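Local coordinates for CrtC domain-containing protein (Fusarium vanettenii 77-13-4, PDB 7A0Q) that acts as a kievitone hydratase, a lyase that probably adds water to the isoflavonoid phytoalexin kievitone, at residues A[223-227]-A[333-338]; A[175-180]-A[232-236]; A[292-296]-A[326-330]. One frame throughout, in Å; residues are numbered along the deposited sequence. Where two conformers were deposited one is given.

Contact 1: A[223-227]-A[333-338]; sequences QLHIP and VQGYGL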
ATOM      1  N   GLN A 223       0.340   3.235  -5.929  1.00 14.74           N
ATOM      2  CA  GLN A 223       1.171   3.939  -4.960  1.00 15.08           C
ATOM      3  C   GLN A 223       2.473   4.266  -5.678  1.00 15.31           C
ATOM      4  O   GLN A 223       3.243   3.355  -5.990  1.00 15.40           O
ATOM      5  CB  GLN A 223       1.419   3.049  -3.743  1.00 15.02           C
ATOM      6  CG  GLN A 223       2.367   3.655  -2.730  1.00 13.57           C
ATOM      7  CD  GLN A 223       3.182   2.621  -1.977  1.00 16.96           C
ATOM      8  OE1 GLN A 223       4.402   2.750  -1.873  1.00 16.82           O
ATOM      9  NE2 GLN A 223       2.514   1.602  -1.423  1.00 15.07           N
ATOM     10  N   LEU A 224       2.727   5.545  -5.958  1.00 15.80           N
ATOM     11  CA  LEU A 224       3.843   5.911  -6.828  1.00 15.93           C
ATOM     12  C   LEU A 224       4.849   6.827  -6.140  1.00 15.37           C
ATOM     13  O   LEU A 224       4.476   7.774  -5.434  1.00 16.93           O
ATOM     14  CB  LEU A 224       3.346   6.584  -8.115  1.00 16.11           C
ATOM     15  CG  LEU A 224       2.263   5.820  -8.882  1.00 19.86           C
ATOM     16  CD1 LEU A 224       1.823   6.621 -10.110  1.00 20.79           C
ATOM     17  CD2 LEU A 224       2.718   4.391  -9.263  1.00 16.89           C
ATOM     18  N   HIS A 225       6.129   6.564  -6.407  1.00 16.59           N
ATOM     19  CA  HIS A 225       7.251   7.382  -5.954  1.00 16.81           C
ATOM     20  C   HIS A 225       8.033   7.879  -7.163  1.00 16.63           C
ATOM     21  O   HIS A 225       8.260   7.121  -8.111  1.00 18.69           O
ATOM     22  CB  HIS A 225       8.197   6.590  -5.043  1.00 17.90           C
ATOM     23  CG  HIS A 225       7.511   5.968  -3.869  1.00 16.16           C
ATOM     24  ND1 HIS A 225       7.541   6.525  -2.609  1.00 17.87           N
ATOM     25  CD2 HIS A 225       6.724   4.871  -3.780  1.00 16.91           C
ATOM     26  CE1 HIS A 225       6.825   5.777  -1.782  1.00 14.16           C
ATOM     27  NE2 HIS A 225       6.309   4.774  -2.474  1.00 16.64           N
ATOM     28  N   ILE A 226       8.428   9.151  -7.127  1.00 17.77           N
ATOM     29  CA  ILE A 226       9.261   9.747  -8.176  1.00 20.55           C
ATOM     30  C   ILE A 226      10.531  10.263  -7.507  1.00 20.71           C
ATOM     31  O   ILE A 226      10.551  11.392  -6.992  1.00 21.96           O
ATOM     32  CB  ILE A 226       8.516  10.859  -8.933  1.00 21.82           C
ATOM     33  CG1 ILE A 226       7.231  10.296  -9.545  1.00 19.26           C
ATOM     34  CG2 ILE A 226       9.417  11.462 -10.029  1.00 22.34           C
ATOM     35  CD1 ILE A 226       6.305  11.353 -10.144  1.00 21.72           C
ATOM     36  N   PRO A 227      11.599   9.459  -7.472  1.00 21.87           N
ATOM     37  CA  PRO A 227      12.766   9.784  -6.628  1.00 27.06           C
ATOM     38  C   PRO A 227      13.385  11.158  -6.841  1.00 25.99           C
ATOM     39  O   PRO A 227      13.978  11.698  -5.898  1.00 33.61           O
ATOM     40  CB  PRO A 227      13.758   8.668  -6.983  1.00 31.45           C
ATOM     41  CG  PRO A 227      12.883   7.499  -7.334  1.00 25.88           C
ATOM     42  CD  PRO A 227      11.641   8.077  -7.982  1.00 22.40           C
ATOM     43  N   VAL A 333      10.251  11.864 -16.300  1.00 23.86           N
ATOM     44  CA  VAL A 333      10.521  11.286 -14.991  1.00 27.69           C
ATOM     45  C   VAL A 333      10.495   9.769 -15.097  1.00 21.76           C
ATOM     46  O   VAL A 333      10.026   9.190 -16.076  1.00 24.86           O
ATOM     47  CB  VAL A 333       9.518  11.744 -13.907  1.00 24.80           C
ATOM     48  CG1 VAL A 333       9.528  13.257 -13.751  1.00 28.22           C
ATOM     49  CG2 VAL A 333       8.124  11.222 -14.214  1.00 26.31           C
ATOM     50  N   GLN A 334      11.006   9.127 -14.049  1.00 23.35           N
ATOM     51  CA  GLN A 334      10.863   7.693 -13.858  1.00 25.58           C
ATOM     52  C   GLN A 334      10.671   7.434 -12.370  1.00 23.66           C
ATOM     53  O   GLN A 334      10.996   8.276 -11.527  1.00 25.42           O
ATOM     54  CB  GLN A 334      12.076   6.921 -14.395  1.00 28.30           C
ATOM     55  CG  GLN A 334      13.379   7.298 -13.727  1.00 37.55           C
ATOM     56  CD  GLN A 334      14.564   6.525 -14.281  1.00 42.95           C
ATOM     57  OE1 GLN A 334      14.663   6.296 -15.485  1.00 46.77           O
ATOM     58  NE2 GLN A 334      15.461   6.110 -13.397  1.00 48.94           N
ATOM     59  N   GLY A 335      10.120   6.273 -12.049  1.00 22.46           N
ATOM     60  CA  GLY A 335       9.949   5.937 -10.652  1.00 20.83           C
ATOM     61  C   GLY A 335       9.513   4.507 -10.471  1.00 19.84           C
ATOM     62  O   GLY A 335       9.590   3.694 -11.394  1.00 21.41           O
ATOM     63  N   TYR A 336       9.043   4.218  -9.259  1.00 17.91           N
ATOM     64  CA  TYR A 336       8.658   2.872  -8.867  1.00 19.85           C
ATOM     65  C   TYR A 336       7.507   2.986  -7.877  1.00 18.88           C
ATOM     66  O   TYR A 336       7.168   4.075  -7.409  1.00 18.61           O
ATOM     67  CB  TYR A 336       9.834   2.109  -8.240  1.00 19.78           C
ATOM     68  CG  TYR A 336      10.335   2.765  -6.968  1.00 18.60           C
ATOM     69  CD1 TYR A 336       9.731   2.503  -5.737  1.00 18.74           C
ATOM     70  CD2 TYR A 336      11.401   3.661  -6.995  1.00 20.57           C
ATOM     71  CE1 TYR A 336      10.165   3.124  -4.571  1.00 18.17           C
ATOM     72  CE2 TYR A 336      11.855   4.274  -5.833  1.00 22.00           C
ATOM     73  CZ  TYR A 336      11.232   4.005  -4.628  1.00 20.42           C
ATOM     74  OH  TYR A 336      11.667   4.613  -3.478  1.00 20.76           O
ATOM     75  N   GLY A 337       6.922   1.843  -7.548  1.00 17.11           N
ATOM     76  CA  GLY A 337       5.858   1.838  -6.558  1.00 17.94           C
ATOM     77  C   GLY A 337       5.162   0.505  -6.527  1.00 16.47           C
ATOM     78  O   GLY A 337       5.783  -0.540  -6.738  1.00 19.13           O
ATOM     79  N   LEU A 338       3.857   0.552  -6.272  1.00 15.39           N
ATOM     80  CA  LEU A 338       3.079  -0.672  -6.140  1.00 17.47           C
ATOM     81  C   LEU A 338       1.719  -0.497  -6.799  1.00 18.43           C
ATOM     82  O   LEU A 338       1.124   0.586  -6.752  1.00 18.28           O
ATOM     83  CB  LEU A 338       2.915  -1.058  -4.660  1.00 15.71           C
ATOM     84  CG  LEU A 338       2.097  -2.324  -4.364  1.00 18.72           C
ATOM     85  CD1 LEU A 338       2.724  -3.125  -3.230  1.00 19.60           C
ATOM     86  CD2 LEU A 338       0.631  -1.968  -4.045  1.00 19.87           C
TER
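Q223 opens a regular antiparallel pairing with L338, a hydrogen-bonded pair whose two backbone bonds, Q223 N to L338 O and L338 N to Q223 O, each measure 2.9 Å. On the same face, Q223 OE1 accepts from H225 NE2 at 2.8 Å and bonds the hydroxyl of Y64. L224 sits opposite G337 in a non-hydrogen-bonded pair with the CA atoms 4.5 Å apart. G337 CA makes a CA-H...O contact of 3.1 Å with Q223 O, and an ideal CB on G337 would fall 1.9 Å from Q223 O, a clash. The axes of 223-225 and 333-338 are 148° apart in direction, and because 218-225 and 331-343 are the first and last strands of the eight-stranded antiparallel barrel of the lipocalin-like domain, these bonds close the barrel. H225 pairs with Y336 through H225 N to Y336 O (2.9 Å) and Y336 N to H225 O (3.2 Å). The rings are nearly parallel (16°) yet slid apart (centroids 5.3 Å); instead H225 CB stands over the Y336 ring face, 4.2 Å from its centroid, a CH-pi contact. Y336 OH is hydrogen-bonded to H202 NE2. Further along, I226 CG2 meets V333 CB at 3.9 Å, and P227 CG touches Y336 CE2 at 3.7 Å.

Contact 2: A[175-180]-A[232-236]; sequences EFGLPS and KISAW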
ATOM      1  N   GLU A 175      -8.687   7.353   4.714  1.00 11.72           N
ATOM      2  CA  GLU A 175      -7.425   6.725   4.340  1.00 12.96           C
ATOM      3  C   GLU A 175      -6.286   7.735   4.384  1.00 12.55           C
ATOM      4  O   GLU A 175      -6.407   8.834   3.839  1.00 14.65           O
ATOM      5  CB  GLU A 175      -7.519   6.112   2.929  1.00 12.18           C
ATOM      6  CG  GLU A 175      -6.225   5.394   2.480  1.00 15.18           C
ATOM      7  CD  GLU A 175      -6.118   5.222   0.964  1.00 14.49           C
ATOM      8  OE1 GLU A 175      -6.924   5.827   0.215  1.00 14.39           O
ATOM      9  OE2 GLU A 175      -5.205   4.502   0.510  1.00 14.21           O
ATOM     10  N   PHE A 176      -5.166   7.350   5.011  1.00 12.49           N
ATOM     11  CA  PHE A 176      -3.938   8.127   4.895  1.00 12.71           C
ATOM     12  C   PHE A 176      -2.760   7.200   4.626  1.00 12.28           C
ATOM     13  O   PHE A 176      -2.747   6.033   5.028  1.00 13.80           O
ATOM     14  CB  PHE A 176      -3.668   9.019   6.132  1.00 12.62           C
ATOM     15  CG  PHE A 176      -3.471   8.267   7.432  1.00 12.20           C
ATOM     16  CD1 PHE A 176      -4.549   8.038   8.290  1.00 14.00           C
ATOM     17  CD2 PHE A 176      -2.209   7.863   7.830  1.00 14.46           C
ATOM     18  CE1 PHE A 176      -4.378   7.389   9.494  1.00 16.41           C
ATOM     19  CE2 PHE A 176      -2.036   7.203   9.043  1.00 14.22           C
ATOM     20  CZ  PHE A 176      -3.121   6.965   9.866  1.00 14.07           C
ATOM     21  N   GLY A 177      -1.787   7.738   3.904  1.00 13.53           N
ATOM     22  CA  GLY A 177      -0.549   7.033   3.611  1.00 14.16           C
ATOM     23  C   GLY A 177       0.616   7.776   4.236  1.00 17.52           C
ATOM     24  O   GLY A 177       0.646   9.007   4.236  1.00 15.85           O
ATOM     25  N   LEU A 178       1.568   7.019   4.777  1.00 14.96           N
ATOM     26  CA  LEU A 178       2.826   7.576   5.262  1.00 13.98           C
ATOM     27  C   LEU A 178       3.894   7.042   4.322  1.00 13.83           C
ATOM     28  O   LEU A 178       4.300   5.878   4.449  1.00 14.66           O
ATOM     29  CB  LEU A 178       3.095   7.139   6.707  1.00 14.65           C
ATOM     30  CG  LEU A 178       1.938   7.434   7.666  1.00 17.30           C
ATOM     31  CD1 LEU A 178       2.187   6.896   9.078  1.00 18.29           C
ATOM     32  CD2 LEU A 178       1.615   8.924   7.687  1.00 19.97           C
ATOM     33  N   PRO A 179       4.355   7.829   3.333  1.00 13.74           N
ATOM     34  CA  PRO A 179       4.986   7.224   2.141  1.00 13.62           C
ATOM     35  C   PRO A 179       6.419   6.730   2.282  1.00 15.39           C
ATOM     36  O   PRO A 179       6.782   5.735   1.645  1.00 15.79           O
ATOM     37  CB  PRO A 179       4.932   8.352   1.098  1.00 17.09           C
ATOM     38  CG  PRO A 179       4.020   9.362   1.650  1.00 22.56           C
ATOM     39  CD  PRO A 179       4.050   9.255   3.132  1.00 16.73           C
ATOM     40  N   SER A 180       7.230   7.391   3.105  0.76 16.08           N
ATOM     41  CA  SER A 180       8.673   7.155   3.110  0.76 15.52           C
ATOM     42  C   SER A 180       9.204   7.072   4.535  0.76 17.71           C
ATOM     43  O   SER A 180      10.164   7.753   4.908  0.76 17.86           O
ATOM     44  CB  SER A 180       9.386   8.255   2.326  0.76 16.68           C
ATOM     45  OG  SER A 180       9.043   8.181   0.958  0.76 20.59           O
ATOM     46  N   LYS A 232       4.350  12.162  -3.940  1.00 14.75           N
ATOM     47  CA  LYS A 232       3.881  10.838  -3.550  1.00 18.10           C
ATOM     48  C   LYS A 232       2.441  10.721  -4.015  1.00 14.38           C
ATOM     49  O   LYS A 232       1.612  11.581  -3.694  1.00 16.86           O
ATOM     50  CB  LYS A 232       3.986  10.624  -2.032  1.00 17.79           C
ATOM     51  CG  LYS A 232       5.386  10.853  -1.449  1.00 15.94           C
ATOM     52  CD  LYS A 232       6.400   9.880  -2.067  1.00 18.84           C
ATOM     53  CE  LYS A 232       7.794  10.101  -1.515  1.00 22.72           C
ATOM     54  NZ  LYS A 232       8.817   9.262  -2.230  1.00 21.73           N
ATOM     55  N   ILE A 233       2.144   9.676  -4.779  1.00 14.85           N
ATOM     56  CA  ILE A 233       0.868   9.564  -5.476  1.00 13.61           C
ATOM     57  C   ILE A 233       0.105   8.357  -4.951  1.00 15.27           C
ATOM     58  O   ILE A 233       0.637   7.243  -4.922  1.00 14.58           O
ATOM     59  CB  ILE A 233       1.066   9.439  -6.992  1.00 16.51           C
ATOM     60  CG1 ILE A 233       1.889  10.618  -7.498  1.00 19.51           C
ATOM     61  CG2 ILE A 233      -0.298   9.344  -7.699  1.00 18.28           C
ATOM     62  CD1 ILE A 233       2.237  10.518  -8.958  1.00 20.06           C
ATOM     63  N   SER A 234      -1.162   8.577  -4.598  1.00 14.09           N
ATOM     64  CA  SER A 234      -2.074   7.518  -4.171  1.00 13.90           C
ATOM     65  C   SER A 234      -3.311   7.624  -5.055  1.00 13.04           C
ATOM     66  O   SER A 234      -4.074   8.583  -4.936  1.00 14.62           O
ATOM     67  CB  SER A 234      -2.422   7.682  -2.689  1.00 15.26           C
ATOM     68  OG  SER A 234      -3.407   6.769  -2.251  1.00 14.57           O
ATOM     69  N   ALA A 235      -3.486   6.675  -5.980  1.00 13.32           N
ATOM     70  CA  ALA A 235      -4.469   6.817  -7.051  1.00 13.55           C
ATOM     71  C   ALA A 235      -5.449   5.655  -7.034  1.00 14.36           C
ATOM     72  O   ALA A 235      -5.039   4.492  -6.983  1.00 15.24           O
ATOM     73  CB  ALA A 235      -3.778   6.886  -8.421  1.00 15.71           C
ATOM     74  N   TRP A 236      -6.740   5.973  -7.147  1.00 14.25           N
ATOM     75  CA  TRP A 236      -7.805   4.975  -7.099  1.00 13.71           C
ATOM     76  C   TRP A 236      -8.611   4.979  -8.392  1.00 13.37           C
ATOM     77  O   TRP A 236      -8.998   6.042  -8.890  1.00 14.65           O
ATOM     78  CB  TRP A 236      -8.777   5.252  -5.948  1.00 15.20           C
ATOM     79  CG  TRP A 236      -8.256   4.955  -4.565  1.00 15.43           C
ATOM     80  CD1 TRP A 236      -7.634   5.825  -3.724  1.00 14.05           C
ATOM     81  CD2 TRP A 236      -8.384   3.720  -3.858  1.00 16.14           C
ATOM     82  NE1 TRP A 236      -7.331   5.193  -2.526  1.00 13.36           N
ATOM     83  CE2 TRP A 236      -7.784   3.899  -2.588  1.00 14.15           C
ATOM     84  CE3 TRP A 236      -8.928   2.469  -4.182  1.00 16.69           C
ATOM     85  CZ2 TRP A 236      -7.736   2.878  -1.639  1.00 14.79           C
ATOM     86  CZ3 TRP A 236      -8.884   1.462  -3.237  1.00 15.71           C
ATOM     87  CH2 TRP A 236      -8.289   1.669  -1.981  1.00 14.49           C
TER
HETATM   88  O   HOH W   1      -2.627   6.620   0.482  1.00 14.68           O
HETATM   89  O   HOH W   2      11.272   8.279  -0.762  1.00 30.22           O
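Two beta sheets meet here through side chains: strand 171-189 belongs to the large antiparallel sheet of the CrtC N-terminal lipocalin domain, and strand 232-240 to the barrel of the lipocalin-like domain. The segment axes approach to 8.8 Å at 147° between their directions, too far apart for backbone pairing, so this is a face-to-face interface between domains. K232 begins it with a van der Waals contact, K232 CG to P179 CB at 3.6 Å. After chi1 and chi2 in m, the outer side chain extends (chi3 and chi4 t) past S180, whose OG lies 3.4 Å from K232 CE. A water links the ends, 3.0 Å from K232 NZ, from which it accepts, and 2.8 Å from S180 OG; the amine also bonds H225. S234 comes next on this face. S234 OG is hydrogen-bonded to N160 OD1 and W221 NE1, and accepts at 2.8 Å from a second water, which gives a weak 3.3 Å bond to E175 OE2. A bound imidazole, probably from the crystallisation liquor, lies about 4 Å from the E175 side chain. W236 completes the segment: its NE1 donates to E175 OE1 at 2.8 Å, with the carboxylate oxygen at the indole edge, near the ring plane.

Contact 3: A[292-296]-A[326-330]; sequences SGFGD and GNVHS
Build two short antiparallel segments, CA 293 to 296 running 162° from CA 326 to 329, with G295 beside V328 (CA to CA 4.3 Å). G293 has positive phi (78/1), F294 is at -121/-57 and G295 fully extended (176/-180); an ideal CB on G295 would fall 1.9 Å from N327 O. F294 takes chi1 t, chi2 79°; V328, chi1 t, lays CG1 over that ring, a CH-pi contact 4.0 Å from the centroid. H329 (chi1 m, chi2 -47°) sets its ring at 72° to F294, with CE1 3.2 Å from G293 O. D296 (chi2 29°) and N327 (chi2 88°) both adopt chi1 p; D296 OD1 is 2.3 Å from N327 ND2, too short for a hydrogen bond. Backbone bonds: H329 N to F294 O (2.9 Å), N327 N to D296 O (2.9 Å), weak D296 N to N327 O (3.2 Å). H329 (50/47) and S330 (69/14) turn left-handed; N327 OD1 accepts from S330 N at 3.0 Å, an Asx motif. F294 and G295 form a classic beta bulge against strand 282-291, at the open end of hairpin 295-308/317-328 in the lipocalin-like barrel.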
ATOM      1  N   SER A 292      -4.739  14.499 -14.827  1.00 18.72           N
ATOM      2  CA  SER A 292      -5.132  15.768 -15.435  1.00 19.64           C
ATOM      3  C   SER A 292      -4.310  16.921 -14.885  1.00 22.34           C
ATOM      4  O   SER A 292      -4.286  17.160 -13.672  1.00 19.66           O
ATOM      5  CB  SER A 292      -6.619  16.031 -15.195  1.00 20.48           C
ATOM      6  OG  SER A 292      -7.068  17.184 -15.905  1.00 20.85           O
ATOM      7  N   GLY A 293      -3.648  17.644 -15.788  1.00 23.31           N
ATOM      8  CA  GLY A 293      -2.873  18.808 -15.422  1.00 21.93           C
ATOM      9  C   GLY A 293      -1.527  18.508 -14.805  1.00 24.97           C
ATOM     10  O   GLY A 293      -0.806  19.450 -14.448  1.00 29.10           O
ATOM     11  N   PHE A 294      -1.157  17.233 -14.677  1.00 21.99           N
ATOM     12  CA  PHE A 294       0.035  16.845 -13.930  1.00 19.94           C
ATOM     13  C   PHE A 294       1.032  16.074 -14.783  1.00 23.96           C
ATOM     14  O   PHE A 294       2.190  16.493 -14.883  1.00 23.84           O
ATOM     15  CB  PHE A 294      -0.376  16.022 -12.697  1.00 19.59           C
ATOM     16  CG  PHE A 294       0.770  15.690 -11.782  1.00 19.74           C
ATOM     17  CD1 PHE A 294       1.264  16.638 -10.896  1.00 19.05           C
ATOM     18  CD2 PHE A 294       1.361  14.435 -11.806  1.00 20.55           C
ATOM     19  CE1 PHE A 294       2.321  16.341 -10.055  1.00 21.78           C
ATOM     20  CE2 PHE A 294       2.417  14.132 -10.963  1.00 22.04           C
ATOM     21  CZ  PHE A 294       2.901  15.087 -10.085  1.00 19.00           C
ATOM     22  N   GLY A 295       0.636  14.959 -15.387  1.00 24.93           N
ATOM     23  CA  GLY A 295       1.562  14.223 -16.231  1.00 24.44           C
ATOM     24  C   GLY A 295       0.935  12.944 -16.736  1.00 25.05           C
ATOM     25  O   GLY A 295      -0.223  12.632 -16.448  1.00 24.06           O
ATOM     26  N   ASP A 296       1.711  12.203 -17.518  0.56 25.76           N
ATOM     27  CA  ASP A 296       1.262  10.901 -17.985  0.56 26.74           C
ATOM     28  C   ASP A 296       2.358   9.881 -17.727  0.56 27.28           C
ATOM     29  O   ASP A 296       3.545  10.211 -17.688  0.56 26.47           O
ATOM     30  CB  ASP A 296       0.843  10.906 -19.474  0.56 30.60           C
ATOM     31  CG  ASP A 296       1.873  11.538 -20.386  0.56 32.71           C
ATOM     32  OD1 ASP A 296       3.080  11.491 -20.077  0.56 35.99           O
ATOM     33  OD2 ASP A 296       1.472  12.082 -21.434  0.56 38.95           O
ATOM     34  N   GLY A 326       7.479   8.403 -17.510  1.00 23.26           N
ATOM     35  CA  GLY A 326       6.460   9.340 -17.935  1.00 25.02           C
ATOM     36  C   GLY A 326       6.991  10.754 -17.892  1.00 28.44           C
ATOM     37  O   GLY A 326       8.199  10.976 -17.960  1.00 26.37           O
ATOM     38  N   ASN A 327       6.069  11.703 -17.794  1.00 25.84           N
ATOM     39  CA  ASN A 327       6.432  13.103 -17.668  1.00 29.82           C
ATOM     40  C   ASN A 327       5.610  13.733 -16.561  1.00 27.85           C
ATOM     41  O   ASN A 327       4.500  13.290 -16.261  1.00 29.58           O
ATOM     42  CB  ASN A 327       6.221  13.885 -18.980  1.00 33.09           C
ATOM     43  CG  ASN A 327       4.788  14.350 -19.165  1.00 38.71           C
ATOM     44  OD1 ASN A 327       4.399  15.432 -18.709  1.00 41.87           O
ATOM     45  ND2 ASN A 327       3.993  13.537 -19.843  1.00 40.41           N
ATOM     46  N   VAL A 328       6.182  14.751 -15.936  1.00 26.09           N
ATOM     47  CA  VAL A 328       5.460  15.616 -15.018  1.00 25.68           C
ATOM     48  C   VAL A 328       5.685  17.040 -15.493  1.00 30.11           C
ATOM     49  O   VAL A 328       6.834  17.497 -15.556  1.00 28.99           O
ATOM     50  CB  VAL A 328       5.919  15.446 -13.563  1.00 29.90           C
ATOM     51  CG1 VAL A 328       5.260  16.491 -12.687  1.00 24.36           C
ATOM     52  CG2 VAL A 328       5.601  14.040 -13.071  1.00 30.49           C
ATOM     53  N   HIS A 329       4.599  17.727 -15.847  1.00 25.37           N
ATOM     54  CA  HIS A 329       4.669  19.078 -16.397  1.00 27.61           C
ATOM     55  C   HIS A 329       5.681  19.137 -17.539  1.00 31.84           C
ATOM     56  O   HIS A 329       6.547  20.013 -17.598  1.00 35.31           O
ATOM     57  CB  HIS A 329       4.990  20.096 -15.304  1.00 28.39           C
ATOM     58  CG  HIS A 329       4.011  20.084 -14.170  1.00 27.18           C
ATOM     59  ND1 HIS A 329       2.646  20.072 -14.366  1.00 29.57           N
ATOM     60  CD2 HIS A 329       4.199  20.074 -12.829  1.00 28.26           C
ATOM     61  CE1 HIS A 329       2.035  20.059 -13.193  1.00 27.93           C
ATOM     62  NE2 HIS A 329       2.955  20.058 -12.246  1.00 30.29           N
ATOM     63  N   SER A 330       5.578  18.150 -18.429  1.00 30.89           N
ATOM     64  CA  SER A 330       6.340  18.037 -19.672  1.00 37.41           C
ATOM     65  C   SER A 330       7.824  17.765 -19.450  1.00 39.25           C
ATOM     66  O   SER A 330       8.615  17.889 -20.394  1.00 46.24           O
ATOM     67  CB  SER A 330       6.175  19.283 -20.552  1.00 38.75           C
ATOM     68  OG  SER A 330       4.842  19.767 -20.504  1.00 46.47           O
TER

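In the fold
All three contacts involve the eight-stranded barrel. Contact 1 joins its first and last strands, contact 3 joins strands 295-308 and 317-328, and contact 2 ties strand 232-240 to the large sheet of the other domain. Contacts 1 and 2 have centres about 12 Å apart and alternate along the chain; hydrogen bonds link L224 N to I233 O (2.9 Å), between neighbouring barrel strands 218-225 and 232-240, and H225 ND1 to K232 NZ (3.0 Å). Contact 3 is nested within the loop that contact 1 closes, with centres about 13 Å apart and V333 N hydrogen-bonded to G326 O (2.8 Å). Contacts 2 and 3 have centres about 18 Å apart. The barrel closure adjoins both the buried sheet-to-sheet interface and the outlying hairpin end.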